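Local coordinates for protein ribonuclease J (Methanolobus psychrophilus R15, PDB 5HAB) that probably degrades RNA as a metal-dependent exoribonuclease of the metallo-beta-lactamase and beta-CASP family, at residues 412-420 with 441-450. The protein carries 1 engineered substitution. Residues are numbered along the deposited sequence; the frame is centred on the assembly and turned at random.
Sequences YREDHWELL and YIQMAEDAGY. With SO4 (sulfate ion), chain K.
Met444 is the knob, entering a hole on helix 413-423 whose walls are Arg413, His416, Trp417 and Leu420. Its chain is bent at chi2 (-82°) and chi3, so the methyl Met444 CE touches His416 CB at 3.6 Å and lies 3.3 Å above one face of the Tyr441 ring, toward its rim. The sulfur rests at the edge of the Trp417 indole, a Met-aromatic contact with Met444 SD 4.1 Å from Trp417 CE3. Arg413 CG meets Met444 CG at 3.7 Å, the chains running antiparallel, and a nearly straight hydrogen bond, 3.2 Å from Arg413 NH2 to O3, ties the guanidinium edge to a sulfate, probably from the crystallisation liquor, that Lys395 of a second subunit also holds.

Leu420 is itself a bump: Leu420 CD2 settles among Met444, Ala445 and Ala448, 3.8 Å from Ala448 CB, and Leu420 CG rests 3.8 Å from Tyr450 CE1. The small Ala448 lets the indole in close: Trp417 CZ3 is 3.7 Å from Ala448 CB, where helix 435-447 ends in a Schellman motif at Gly449.

Opposite the indole, Tyr441 presents its edge to one face of His416 in a T-shaped stack, planes at 86°, and a water joins Tyr441 OH to ND1 and the carbonyl O of His416. No direct hydrogen bond crosses the interface.

The helical segments cross at -45° within the RNA specificity region. Beneath them, Leu420, Tyr441 and Tyr450 pack on Val428 of strand 427-431, and His416 and Tyr441 on Thr227 of strand 222-228, while Arg400 of the second subunit makes a cation-pi contact with Trp417.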
ATOM      1  N   TYR B 412       7.277 -17.800 -10.702  1.00 34.17           N
ATOM      2  CA  TYR B 412       5.986 -17.383 -10.170  1.00 37.63           C
ATOM      3  C   TYR B 412       5.206 -18.623  -9.735  1.00 29.37           C
ATOM      4  O   TYR B 412       5.697 -19.744  -9.862  1.00 34.30           O
ATOM      5  CB  TYR B 412       5.194 -16.578 -11.207  1.00 32.78           C
ATOM      6  CG  TYR B 412       5.684 -15.161 -11.403  1.00 35.18           C
ATOM      7  CD1 TYR B 412       6.895 -14.744 -10.867  1.00 21.98           C
ATOM      8  CD2 TYR B 412       4.927 -14.233 -12.110  1.00 27.35           C
ATOM      9  CE1 TYR B 412       7.349 -13.447 -11.042  1.00 29.88           C
ATOM     10  CE2 TYR B 412       5.370 -12.931 -12.286  1.00 23.75           C
ATOM     11  CZ  TYR B 412       6.582 -12.547 -11.753  1.00 35.35           C
ATOM     12  OH  TYR B 412       7.035 -11.257 -11.924  1.00 36.09           O
ATOM     13  N   ARG B 413       4.000 -18.415  -9.223  1.00 29.02           N
ATOM     14  CA  ARG B 413       3.186 -19.498  -8.677  1.00 34.67           C
ATOM     15  C   ARG B 413       2.994 -20.663  -9.654  1.00 30.66           C
ATOM     16  O   ARG B 413       3.183 -21.819  -9.278  1.00 38.79           O
ATOM     17  CB  ARG B 413       1.827 -18.950  -8.202  1.00 23.94           C
ATOM     18  CG  ARG B 413       0.920 -20.004  -7.583  1.00 35.97           C
ATOM     19  CD  ARG B 413      -0.426 -19.454  -7.099  1.00 42.26           C
ATOM     20  NE  ARG B 413      -0.288 -18.265  -6.254  1.00 42.51           N
ATOM     21  CZ  ARG B 413      -0.869 -17.090  -6.489  1.00 47.16           C
ATOM     22  NH1 ARG B 413      -1.634 -16.918  -7.560  1.00 46.38           N
ATOM     23  NH2 ARG B 413      -0.678 -16.081  -5.648  1.00 46.99           N
ATOM     24  N   GLU B 414       2.634 -20.372 -10.900  1.00 28.53           N
ATOM     25  CA  GLU B 414       2.331 -21.434 -11.860  1.00 27.18           C
ATOM     26  C   GLU B 414       3.590 -22.156 -12.337  1.00 32.86           C
ATOM     27  O   GLU B 414       3.541 -23.332 -12.722  1.00 40.42           O
ATOM     28  CB  GLU B 414       1.562 -20.869 -13.058  1.00 34.24           C
ATOM     29  CG  GLU B 414       0.263 -20.166 -12.684  1.00 35.95           C
ATOM     30  CD  GLU B 414      -0.601 -20.994 -11.755  1.00 40.60           C
ATOM     31  OE1 GLU B 414      -0.792 -22.194 -12.035  1.00 42.46           O
ATOM     32  OE2 GLU B 414      -1.105 -20.443 -10.755  1.00 34.01           O
ATOM     33  N   ASP B 415       4.716 -21.450 -12.318  1.00 29.39           N
ATOM     34  CA  ASP B 415       6.004 -22.081 -12.581  1.00 40.40           C
ATOM     35  C   ASP B 415       6.280 -23.150 -11.522  1.00 36.00           C
ATOM     36  O   ASP B 415       6.699 -24.268 -11.838  1.00 37.47           O
ATOM     37  CB  ASP B 415       7.118 -21.037 -12.600  1.00 30.22           C
ATOM     38  CG  ASP B 415       6.901 -19.984 -13.667  1.00 36.36           C
ATOM     39  OD1 ASP B 415       6.727 -20.362 -14.842  1.00 44.56           O
ATOM     40  OD2 ASP B 415       6.891 -18.777 -13.331  1.00 40.19           O
ATOM     41  N   HIS B 416       6.018 -22.808 -10.264  1.00 29.90           N
ATOM     42  CA  HIS B 416       6.152 -23.772  -9.176  1.00 28.30           C
ATOM     43  C   HIS B 416       5.155 -24.905  -9.309  1.00 33.60           C
ATOM     44  O   HIS B 416       5.467 -26.051  -8.999  1.00 29.16           O
ATOM     45  CB  HIS B 416       5.984 -23.085  -7.824  1.00 20.79           C
ATOM     46  CG  HIS B 416       7.209 -22.361  -7.367  1.00 31.94           C
ATOM     47  ND1 HIS B 416       8.397 -23.012  -7.107  1.00 28.29           N
ATOM     48  CD2 HIS B 416       7.436 -21.047  -7.126  1.00 30.17           C
ATOM     49  CE1 HIS B 416       9.302 -22.130  -6.724  1.00 26.71           C
ATOM     50  NE2 HIS B 416       8.746 -20.931  -6.726  1.00 31.06           N
ATOM     51  N   TRP B 417       3.955 -24.576  -9.774  1.00 35.22           N
ATOM     52  CA  TRP B 417       2.911 -25.565 -10.020  1.00 34.82           C
ATOM     53  C   TRP B 417       3.401 -26.639 -10.995  1.00 39.14           C
ATOM     54  O   TRP B 417       3.339 -27.845 -10.716  1.00 48.23           O
ATOM     55  CB  TRP B 417       1.660 -24.866 -10.560  1.00 38.78           C
ATOM     56  CG  TRP B 417       0.515 -25.764 -10.869  1.00 35.41           C
ATOM     57  CD1 TRP B 417       0.159 -26.249 -12.091  1.00 46.30           C
ATOM     58  CD2 TRP B 417      -0.458 -26.256  -9.942  1.00 37.69           C
ATOM     59  NE1 TRP B 417      -0.966 -27.029 -11.982  1.00 41.76           N
ATOM     60  CE2 TRP B 417      -1.365 -27.051 -10.674  1.00 35.80           C
ATOM     61  CE3 TRP B 417      -0.644 -26.112  -8.565  1.00 39.63           C
ATOM     62  CZ2 TRP B 417      -2.442 -27.696 -10.074  1.00 35.70           C
ATOM     63  CZ3 TRP B 417      -1.717 -26.753  -7.972  1.00 50.20           C
ATOM     64  CH2 TRP B 417      -2.601 -27.535  -8.725  1.00 44.40           C
ATOM     65  N   GLU B 418       3.919 -26.191 -12.133  1.00 38.80           N
ATOM     66  CA  GLU B 418       4.393 -27.113 -13.155  1.00 39.17           C
ATOM     67  C   GLU B 418       5.653 -27.867 -12.715  1.00 39.86           C
ATOM     68  O   GLU B 418       5.815 -29.047 -13.032  1.00 48.98           O
ATOM     69  CB  GLU B 418       4.635 -26.362 -14.464  1.00 40.22           C
ATOM     70  CG  GLU B 418       3.347 -25.773 -15.040  1.00 60.23           C
ATOM     71  CD  GLU B 418       3.443 -25.459 -16.519  1.00 90.92           C
ATOM     72  OE1 GLU B 418       2.410 -25.070 -17.107  1.00 65.61           O
ATOM     73  OE2 GLU B 418       4.543 -25.607 -17.096  1.00 95.96           O
ATOM     74  N   LEU B 419       6.537 -27.197 -11.983  1.00 35.33           N
ATOM     75  CA  LEU B 419       7.716 -27.871 -11.431  1.00 40.82           C
ATOM     76  C   LEU B 419       7.277 -29.022 -10.527  1.00 41.80           C
ATOM     77  O   LEU B 419       7.812 -30.133 -10.592  1.00 40.89           O
ATOM     78  CB  LEU B 419       8.596 -26.893 -10.650  1.00 33.63           C
ATOM     79  CG  LEU B 419       9.811 -27.510  -9.945  1.00 39.41           C
ATOM     80  CD1 LEU B 419      10.769 -28.115 -10.954  1.00 38.05           C
ATOM     81  CD2 LEU B 419      10.529 -26.485  -9.087  1.00 28.75           C
ATOM     82  N   LEU B 420       6.289 -28.737  -9.688  1.00 38.94           N
ATOM     83  CA  LEU B 420       5.745 -29.715  -8.765  1.00 37.06           C
ATOM     84  C   LEU B 420       5.129 -30.880  -9.535  1.00 46.86           C
ATOM     85  O   LEU B 420       5.246 -32.034  -9.125  1.00 46.43           O
ATOM     86  CB  LEU B 420       4.708 -29.053  -7.856  1.00 40.05           C
ATOM     87  CG  LEU B 420       4.741 -29.390  -6.370  1.00 43.43           C
ATOM     88  CD1 LEU B 420       6.172 -29.384  -5.870  1.00 28.23           C
ATOM     89  CD2 LEU B 420       3.921 -28.371  -5.604  1.00 31.26           C
ATOM     90  N   TYR B 441       3.891 -20.314  -0.551  1.00 25.47           N
ATOM     91  CA  TYR B 441       4.258 -21.558  -1.214  1.00 26.59           C
ATOM     92  C   TYR B 441       3.401 -22.706  -0.697  1.00 22.28           C
ATOM     93  O   TYR B 441       2.940 -23.539  -1.474  1.00 28.75           O
ATOM     94  CB  TYR B 441       5.746 -21.909  -1.024  1.00 19.77           C
ATOM     95  CG  TYR B 441       6.102 -23.120  -1.853  1.00 21.88           C
ATOM     96  CD1 TYR B 441       5.902 -24.410  -1.365  1.00 24.73           C
ATOM     97  CD2 TYR B 441       6.572 -22.975  -3.149  1.00 29.67           C
ATOM     98  CE1 TYR B 441       6.184 -25.520  -2.142  1.00 29.79           C
ATOM     99  CE2 TYR B 441       6.877 -24.078  -3.926  1.00 33.06           C
ATOM    100  CZ  TYR B 441       6.674 -25.347  -3.419  1.00 24.82           C
ATOM    101  OH  TYR B 441       6.956 -26.445  -4.195  1.00 29.93           O
ATOM    102  N   ILE B 442       3.195 -22.731   0.615  1.00 22.66           N
ATOM    103  CA  ILE B 442       2.454 -23.788   1.288  1.00 24.27           C
ATOM    104  C   ILE B 442       1.039 -23.865   0.744  1.00 32.78           C
ATOM    105  O   ILE B 442       0.531 -24.958   0.489  1.00 28.19           O
ATOM    106  CB  ILE B 442       2.444 -23.562   2.817  1.00 28.09           C
ATOM    107  CG1 ILE B 442       3.788 -23.958   3.433  1.00 30.22           C
ATOM    108  CG2 ILE B 442       1.281 -24.310   3.478  1.00 27.31           C
ATOM    109  CD1 ILE B 442       3.968 -23.470   4.850  1.00 25.87           C
ATOM    110  N   GLN B 443       0.402 -22.710   0.557  1.00 26.24           N
ATOM    111  CA  GLN B 443      -0.967 -22.729   0.025  1.00 34.51           C
ATOM    112  C   GLN B 443      -0.997 -23.276  -1.408  1.00 41.10           C
ATOM    113  O   GLN B 443      -1.845 -24.133  -1.754  1.00 28.54           O
ATOM    114  CB  GLN B 443      -1.592 -21.334   0.098  1.00 26.13           C
ATOM    115  CG  GLN B 443      -1.855 -20.911   1.543  1.00 39.77           C
ATOM    116  CD  GLN B 443      -2.476 -19.537   1.669  1.00 45.75           C
ATOM    117  OE1 GLN B 443      -1.949 -18.548   1.158  1.00 44.59           O
ATOM    118  NE2 GLN B 443      -3.608 -19.469   2.365  1.00 49.57           N
ATOM    119  N   MET B 444      -0.059 -22.813  -2.230  1.00 29.67           N
ATOM    120  CA  MET B 444       0.062 -23.385  -3.575  1.00 27.00           C
ATOM    121  C   MET B 444       0.255 -24.917  -3.557  1.00 36.37           C
ATOM    122  O   MET B 444      -0.418 -25.645  -4.286  1.00 30.54           O
ATOM    123  CB  MET B 444       1.215 -22.717  -4.330  1.00 28.03           C
ATOM    124  CG  MET B 444       1.364 -23.150  -5.784  1.00 28.77           C
ATOM    125  SD  MET B 444       2.249 -24.714  -6.014  1.00 33.37           S
ATOM    126  CE  MET B 444       3.808 -24.346  -5.214  1.00 30.27           C
ATOM    127  N   ALA B 445       1.164 -25.404  -2.716  1.00 29.81           N
ATOM    128  CA  ALA B 445       1.485 -26.828  -2.673  1.00 30.56           C
ATOM    129  C   ALA B 445       0.306 -27.647  -2.168  1.00 30.96           C
ATOM    130  O   ALA B 445       0.079 -28.767  -2.627  1.00 35.22           O
ATOM    131  CB  ALA B 445       2.714 -27.076  -1.801  1.00 23.07           C
ATOM    132  N   GLU B 446      -0.438 -27.094  -1.216  1.00 28.01           N
ATOM    133  CA  GLU B 446      -1.662 -27.747  -0.758  1.00 34.31           C
ATOM    134  C   GLU B 446      -2.644 -27.885  -1.913  1.00 34.37           C
ATOM    135  O   GLU B 446      -3.280 -28.931  -2.061  1.00 34.84           O
ATOM    136  CB  GLU B 446      -2.307 -26.975   0.397  1.00 31.22           C
ATOM    137  CG  GLU B 446      -1.525 -27.043   1.703  1.00 27.18           C
ATOM    138  CD  GLU B 446      -2.127 -26.170   2.791  1.00 26.86           C
ATOM    139  OE1 GLU B 446      -1.981 -26.510   3.981  1.00 31.45           O
ATOM    140  OE2 GLU B 446      -2.733 -25.132   2.457  1.00 33.05           O
ATOM    141  N   ASP B 447      -2.757 -26.854  -2.750  1.00 32.00           N
ATOM    142  CA  ASP B 447      -3.594 -26.993  -3.949  1.00 27.96           C
ATOM    143  C   ASP B 447      -3.096 -28.137  -4.840  1.00 38.77           C
ATOM    144  O   ASP B 447      -3.883 -28.775  -5.530  1.00 38.29           O
ATOM    145  CB  ASP B 447      -3.638 -25.695  -4.755  1.00 27.50           C
ATOM    146  CG  ASP B 447      -4.446 -24.613  -4.076  1.00 35.23           C
ATOM    147  OD1 ASP B 447      -5.180 -24.931  -3.117  1.00 39.06           O
ATOM    148  OD2 ASP B 447      -4.343 -23.442  -4.505  1.00 53.81           O
ATOM    149  N   ALA B 448      -1.794 -28.408  -4.804  1.00 31.64           N
ATOM    150  CA  ALA B 448      -1.209 -29.442  -5.652  1.00 35.13           C
ATOM    151  C   ALA B 448      -1.320 -30.824  -5.009  1.00 33.26           C
ATOM    152  O   ALA B 448      -0.816 -31.804  -5.552  1.00 43.36           O
ATOM    153  CB  ALA B 448       0.250 -29.122  -5.960  1.00 25.77           C
ATOM    154  N   GLY B 449      -1.958 -30.901  -3.846  1.00 32.39           N
ATOM    155  CA  GLY B 449      -2.159 -32.180  -3.184  1.00 22.72           C
ATOM    156  C   GLY B 449      -1.272 -32.479  -1.985  1.00 36.20           C
ATOM    157  O   GLY B 449      -1.433 -33.514  -1.344  1.00 28.96           O
ATOM    158  N   TYR B 450      -0.336 -31.587  -1.667  1.00 28.90           N
ATOM    159  CA  TYR B 450       0.557 -31.820  -0.528  1.00 28.39           C
ATOM    160  C   TYR B 450      -0.084 -31.406   0.792  1.00 28.69           C
ATOM    161  O   TYR B 450      -1.022 -30.611   0.819  1.00 37.21           O
ATOM    162  CB  TYR B 450       1.890 -31.100  -0.746  1.00 30.41           C
ATOM    163  CG  TYR B 450       2.676 -31.732  -1.869  1.00 30.60           C
ATOM    164  CD1 TYR B 450       2.408 -31.420  -3.198  1.00 38.91           C
ATOM    165  CD2 TYR B 450       3.655 -32.675  -1.604  1.00 34.65           C
ATOM    166  CE1 TYR B 450       3.113 -32.019  -4.229  1.00 31.53           C
ATOM    167  CE2 TYR B 450       4.361 -33.277  -2.624  1.00 28.86           C
ATOM    168  CZ  TYR B 450       4.087 -32.949  -3.932  1.00 28.76           C
ATOM    169  OH  TYR B 450       4.802 -33.550  -4.945  1.00 29.97           O
TER
HETATM  170  S   SO4 K 503      -3.475 -13.424  -6.194  1.00 94.34           S
HETATM  171  O1  SO4 K 503      -4.104 -12.109  -6.273  1.00 87.80           O
HETATM  172  O2  SO4 K 503      -4.007 -14.289  -7.246  1.00 81.02           O
HETATM  173  O3  SO4 K 503      -2.033 -13.276  -6.366  1.00 69.64           O
HETATM  174  O4  SO4 K 503      -3.751 -14.018  -4.888  1.00110.60           O
HETATM  175  O   HOH W   1       7.574 -25.913  -6.735  1.00 31.89           O